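Local coordinates for MMACHC-like protein (Caenorhabditis elegans, PDB 5UJC) that binds cobalamin and probably catalyses its reductive decyanation and dealkylation, using a flavin with NADPH, or glutathione, in intracellular vitamin B12 processing, at residues Phe145-Pro149 / Cys150-Glu154; Glu213-Arg216 / Thr217-Lys221. All coordinates share one frame; numbering follows the deposited sequence.

Interaction 1: residues Phe145-Pro149 / Cys150-Glu154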
loop_
_atom_site.group_PDB
_atom_site.type_symbol
_atom_site.label_atom_id
_atom_site.label_comp_id
_atom_site.label_asym_id
_atom_site.label_seq_id
_atom_site.Cartn_x
_atom_site.Cartn_y
_atom_site.Cartn_z
ATOM N N PHE A 145 -2.004 11.686 -2.940
ATOM C CA PHE A 145 -3.202 12.498 -2.705
ATOM C C PHE A 145 -4.416 11.570 -2.680
ATOM O O PHE A 145 -4.624 10.763 -3.592
ATOM C CB PHE A 145 -3.345 13.535 -3.794
ATOM C CG PHE A 145 -4.266 14.658 -3.431
ATOM C CD1 PHE A 145 -5.643 14.475 -3.423
ATOM C CD2 PHE A 145 -3.764 15.890 -3.092
ATOM C CE1 PHE A 145 -6.485 15.511 -3.066
ATOM C CE2 PHE A 145 -4.596 16.921 -2.717
ATOM C CZ PHE A 145 -5.966 16.728 -2.712
ATOM N N TYR A 146 -5.190 11.670 -1.621
ATOM C CA TYR A 146 -6.344 10.817 -1.414
ATOM C C TYR A 146 -7.617 11.545 -1.896
ATOM O O TYR A 146 -8.056 12.533 -1.272
ATOM C CB TYR A 146 -6.454 10.451 0.077
ATOM C CG TYR A 146 -7.615 9.553 0.471
ATOM C CD1 TYR A 146 -8.171 8.626 -0.423
ATOM C CD2 TYR A 146 -8.080 9.561 1.772
ATOM C CE1 TYR A 146 -9.181 7.767 -0.025
ATOM C CE2 TYR A 146 -9.108 8.721 2.175
ATOM C CZ TYR A 146 -9.662 7.824 1.264
ATOM O OH TYR A 146 -10.685 6.954 1.641
ATOM N N TYR A 147 -8.217 11.009 -2.962
ATOM C CA TYR A 147 -9.430 11.542 -3.545
ATOM C C TYR A 147 -10.639 10.840 -2.935
ATOM O O TYR A 147 -10.876 9.631 -3.180
ATOM C CB TYR A 147 -9.396 11.385 -5.077
ATOM C CG TYR A 147 -8.350 12.240 -5.691
ATOM C CD1 TYR A 147 -8.572 13.581 -5.914
ATOM C CD2 TYR A 147 -7.097 11.729 -6.001
ATOM C CE1 TYR A 147 -7.575 14.401 -6.361
ATOM C CE2 TYR A 147 -6.085 12.545 -6.488
ATOM C CZ TYR A 147 -6.317 13.887 -6.630
ATOM O OH TYR A 147 -5.312 14.723 -7.076
ATOM N N GLN A 148 -11.400 11.592 -2.126
ATOM C CA GLN A 148 -12.477 11.016 -1.353
ATOM C C GLN A 148 -13.822 11.424 -1.958
ATOM O O GLN A 148 -14.028 12.595 -2.230
ATOM C CB GLN A 148 -12.400 11.532 0.079
ATOM C CG GLN A 148 -11.083 11.205 0.763
ATOM C CD GLN A 148 -11.151 11.382 2.262
ATOM O OE1 GLN A 148 -11.975 10.763 2.937
ATOM N NE2 GLN A 148 -10.292 12.215 2.789
ATOM N N PRO A 149 -14.770 10.462 -2.117
ATOM C CA PRO A 149 -16.039 10.824 -2.736
ATOM C C PRO A 149 -16.763 11.971 -2.022
ATOM O O PRO A 149 -17.389 12.819 -2.687
ATOM C CB PRO A 149 -16.853 9.535 -2.648
ATOM C CG PRO A 149 -15.829 8.448 -2.681
ATOM C CD PRO A 149 -14.633 8.995 -1.968
ATOM N N CYS A 150 -16.651 12.021 -0.692
ATOM C CA CYS A 150 -17.326 13.078 0.111
ATOM C C CYS A 150 -16.786 14.483 -0.181
ATOM O O CYS A 150 -17.428 15.474 0.179
ATOM C CB CYS A 150 -17.200 12.786 1.631
ATOM S SG CYS A 150 -15.489 12.798 2.300
ATOM N N HIS A 151 -15.582 14.570 -0.788
ATOM C CA HIS A 151 -15.001 15.873 -1.173
ATOM C C HIS A 151 -15.384 16.344 -2.592
ATOM O O HIS A 151 -14.943 17.412 -3.029
ATOM C CB HIS A 151 -13.470 15.832 -1.046
ATOM C CG HIS A 151 -12.979 15.711 0.362
ATOM N ND1 HIS A 151 -11.727 15.224 0.669
ATOM C CD2 HIS A 151 -13.567 16.012 1.545
ATOM C CE1 HIS A 151 -11.561 15.236 1.979
ATOM N NE2 HIS A 151 -12.662 15.708 2.534
ATOM N N PHE A 152 -16.187 15.542 -3.300
ATOM C CA PHE A 152 -16.558 15.830 -4.685
ATOM C C PHE A 152 -18.088 15.781 -4.894
ATOM O O PHE A 152 -18.584 15.485 -5.972
ATOM C CB PHE A 152 -15.770 14.906 -5.627
ATOM C CG PHE A 152 -14.294 15.198 -5.622
ATOM C CD1 PHE A 152 -13.780 16.222 -6.426
ATOM C CD2 PHE A 152 -13.451 14.618 -4.671
ATOM C CE1 PHE A 152 -12.444 16.590 -6.340
ATOM C CE2 PHE A 152 -12.113 14.991 -4.579
ATOM C CZ PHE A 152 -11.619 15.993 -5.408
ATOM N N GLN A 153 -18.800 16.213 -3.864
ATOM C CA GLN A 153 -20.249 16.406 -3.923
ATOM C C GLN A 153 -20.609 17.744 -4.545
ATOM O O GLN A 153 -19.887 18.734 -4.379
ATOM C CB GLN A 153 -20.835 16.360 -2.514
ATOM C CG GLN A 153 -20.610 15.057 -1.808
ATOM C CD GLN A 153 -21.293 13.928 -2.512
ATOM O OE1 GLN A 153 -22.506 13.917 -2.638
ATOM N NE2 GLN A 153 -20.522 13.017 -3.044
ATOM N N GLU A 154 -21.740 17.766 -5.248
ATOM C CA GLU A 154 -22.303 19.005 -5.779
ATOM C C GLU A 154 -23.732 19.164 -5.286
ATOM O O GLU A 154 -24.449 18.176 -5.110
ATOM C CB GLU A 154 -22.271 18.991 -7.307
ATOM C CG GLU A 154 -20.882 19.183 -7.893
ATOM C CD GLU A 154 -20.278 20.523 -7.524
ATOM O OE1 GLU A 154 -21.049 21.474 -7.277
ATOM O OE2 GLU A 154 -19.035 20.628 -7.483
HETATM O O HOH W 1 -10.221 14.296 -1.558
#

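Interaction 2: residues Glu213-Arg216 / Thr217-Lys221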
loop_
_atom_site.group_PDB
_atom_site.type_symbol
_atom_site.label_atom_id
_atom_site.label_comp_id
_atom_site.label_asym_id
_atom_site.label_seq_id
_atom_site.Cartn_x
_atom_site.Cartn_y
_atom_site.Cartn_z
ATOM N N GLU A 213 -14.244 16.734 -12.479
ATOM C CA GLU A 213 -14.865 15.714 -13.339
ATOM C C GLU A 213 -13.901 14.552 -13.632
ATOM O O GLU A 213 -14.330 13.451 -13.785
ATOM C CB GLU A 213 -15.427 16.319 -14.632
ATOM C CG GLU A 213 -16.616 17.252 -14.432
ATOM C CD GLU A 213 -17.900 16.578 -13.886
ATOM O OE1 GLU A 213 -18.091 15.355 -14.018
ATOM O OE2 GLU A 213 -18.733 17.309 -13.320
ATOM N N ASP A 214 -12.595 14.834 -13.726
ATOM C CA ASP A 214 -11.584 13.744 -13.840
ATOM C C ASP A 214 -11.541 12.903 -12.587
ATOM O O ASP A 214 -11.465 11.666 -12.664
ATOM C CB ASP A 214 -10.174 14.294 -14.118
ATOM C CG ASP A 214 -10.035 14.886 -15.500
ATOM O OD1 ASP A 214 -10.754 14.440 -16.436
ATOM O OD2 ASP A 214 -9.197 15.780 -15.660
ATOM N N VAL A 215 -11.672 13.553 -11.427
ATOM C CA VAL A 215 -11.689 12.822 -10.153
ATOM C C VAL A 215 -12.882 11.897 -10.101
ATOM O O VAL A 215 -12.754 10.711 -9.756
ATOM C CB VAL A 215 -11.705 13.784 -8.935
ATOM C CG1 VAL A 215 -11.844 13.005 -7.631
ATOM C CG2 VAL A 215 -10.459 14.651 -8.914
ATOM N N ARG A 216 -14.065 12.409 -10.470
ATOM C CA ARG A 216 -15.255 11.575 -10.398
ATOM C C ARG A 216 -15.163 10.383 -11.377
ATOM O O ARG A 216 -15.525 9.261 -11.028
ATOM C CB ARG A 216 -16.539 12.399 -10.631
ATOM C CG ARG A 216 -16.890 13.329 -9.463
ATOM C CD ARG A 216 -18.251 14.011 -9.622
ATOM N NE ARG A 216 -18.115 15.193 -10.429
ATOM C CZ ARG A 216 -17.855 16.432 -9.966
ATOM N NH1 ARG A 216 -17.681 17.410 -10.823
ATOM N NH2 ARG A 216 -17.768 16.691 -8.644
ATOM N N THR A 217 -14.599 10.616 -12.555
ATOM C CA THR A 217 -14.402 9.537 -13.527
ATOM C C THR A 217 -13.421 8.494 -12.981
ATOM O O THR A 217 -13.654 7.296 -13.092
ATOM C CB THR A 217 -13.911 10.075 -14.866
ATOM O OG1 THR A 217 -14.877 10.991 -15.373
ATOM C CG2 THR A 217 -13.720 8.952 -15.878
ATOM N N ALA A 218 -12.331 8.961 -12.381
ATOM C CA ALA A 218 -11.323 8.049 -11.812
ATOM C C ALA A 218 -11.952 7.181 -10.720
ATOM O O ALA A 218 -11.702 5.958 -10.650
ATOM C CB ALA A 218 -10.152 8.839 -11.255
ATOM N N LEU A 219 -12.772 7.800 -9.865
ATOM C CA LEU A 219 -13.389 7.068 -8.791
ATOM C C LEU A 219 -14.401 6.036 -9.297
ATOM O O LEU A 219 -14.503 4.929 -8.729
ATOM C CB LEU A 219 -14.031 8.016 -7.772
ATOM C CG LEU A 219 -13.045 8.842 -6.936
ATOM C CD1 LEU A 219 -13.734 9.904 -6.122
ATOM C CD2 LEU A 219 -12.243 7.954 -6.060
ATOM N N GLU A 220 -15.131 6.370 -10.354
ATOM C CA GLU A 220 -16.016 5.396 -11.001
ATOM C C GLU A 220 -15.223 4.243 -11.635
ATOM O O GLU A 220 -15.597 3.095 -11.492
ATOM C CB GLU A 220 -16.915 6.070 -12.026
ATOM C CG GLU A 220 -17.960 6.997 -11.362
ATOM C CD GLU A 220 -18.916 7.661 -12.328
ATOM O OE1 GLU A 220 -18.977 7.247 -13.493
ATOM O OE2 GLU A 220 -19.648 8.592 -11.897
ATOM N N LYS A 221 -14.132 4.557 -12.320
ATOM C CA LYS A 221 -13.310 3.508 -12.947
ATOM C C LYS A 221 -12.744 2.570 -11.882
ATOM O O LYS A 221 -12.656 1.361 -12.076
ATOM C CB LYS A 221 -12.173 4.117 -13.769
ATOM C CG LYS A 221 -12.597 4.690 -15.130
ATOM C CD LYS A 221 -12.997 3.596 -16.144
ATOM C CE LYS A 221 -11.976 2.444 -16.251
ATOM N NZ LYS A 221 -12.191 1.558 -17.441
#

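Interaction 1: residues Phe145-Pro149 / Cys150-Glu154
A 3-10 turn closes the end of strand 145-147, at the edge of the cobalamin pocket, and Gln-148 and His-151 meet across it. The backbone carbonyl of Gln-148 accepts His-151 N (N to O 2.9 Å), and one residue on, Pro-149 O accepts Phe-152 N at 3.0 Å. Pro-149 O is gripped twice: the side-chain amide of Gln-153 brings NE2 to it along a nearly straight bond (171°), from the face of the carbonyl plane opposite to Phe-152 N. Gln-153 folds back because its chain bends at chi2 (-63°), and its NE2 also bonds Trp-159 O. The side chains of Gln-148 and His-151 run side by side, NE2 lying 3.4 Å from CE1 with amide and imidazole planes 63° apart. One water ties the turn to the strand, touching His-151 ND1 at the ring edge while donating to Tyr-146 O and accepting from Gln-148 N. Gln-148 lays CG over the centre of the Tyr-146 ring, 3.4 Å above its plane, and OE1 bonds the bound co-methylcobalamin, as does Tyr-146 OH. Were Gln-148 cut back to an alanine, the cobalamin would probably lose this amide partner, and the face of the Tyr-146 ring now under CG would lose that cover. Beyond the turn, Phe-152 directs CZ at the edge of the Tyr-147 ring, 3.9 Å from CD1. Strand 145-147 pairs antiparallel with strand 174-176, while Tyr-147 and Phe-152 both pack on Val-215 of helix 212-225.

Interaction 2: residues Glu213-Arg216 / Thr217-Lys221
Val-215 and Leu-219 lie side by side and point the same way, one turn apart on the buried face of the alpha-helix 212-225, with Val-215 CG1 3.9 Å from Leu-219 CD1. The valine sets CG1 anti to its backbone N (chi1 175°), which turns this methyl along the helix to the leucine, while Leu-219 also brings CG within 3.4 Å of Val-215 O. That carbonyl also accepts Leu-219 N, the i to i+4 bond that runs beside the apolar pair. Ala-218 extends the buried side: its methyl lies near Asp-214 O, the acceptor of Ala-218 N, and packs on Phe-234.

The more polar flank is built differently. Arg-216 turns back toward the preceding turn through a bend at chi3 (-84°) and places NH1 2.7 Å from Glu-213 OE2. The carboxylate carbon of Glu-213 lies in the guanidinium plane, at its edge, although the hydrogen bond within this salt bridge is weak, with an angle of 148°. Arg-216 NH2 bonds Phe-152 O in the loop after strand 145-147, giving the guanidinium a second tie. Glu-220, one turn further, follows a different course: its extended chain passes CG 3.3 Å from Arg-216 O, and OE2 bonds Trp-159 NE1, which draws its carboxylate to the neighbouring loop. On the exposed side, Thr-217 directs OG1 back along the helix, beside its backbone N, and the hydroxyl oxygen comes to 3.0 Å from Glu-213 O, the carbonyl that also receives Thr-217 N.

Interactions 1 and 2 lie in series along the chain, well separated in sequence, yet their centres are about 10 Å apart and they touch directly. They share the buried Val-215, on which aromatic rings of the first contact rest, and the Arg-216 guanidinium bridges them at a more polar point. Both are partly buried. In 145-154 a short turn mixes backbone bonds, water and amide beside the ligand; in 213-221 the residues round a regular helix put apolar side chains on one face and charged and hydroxyl groups on others. The first contact reaches cobalamin itself, whereas the helix stands behind the strand and turn.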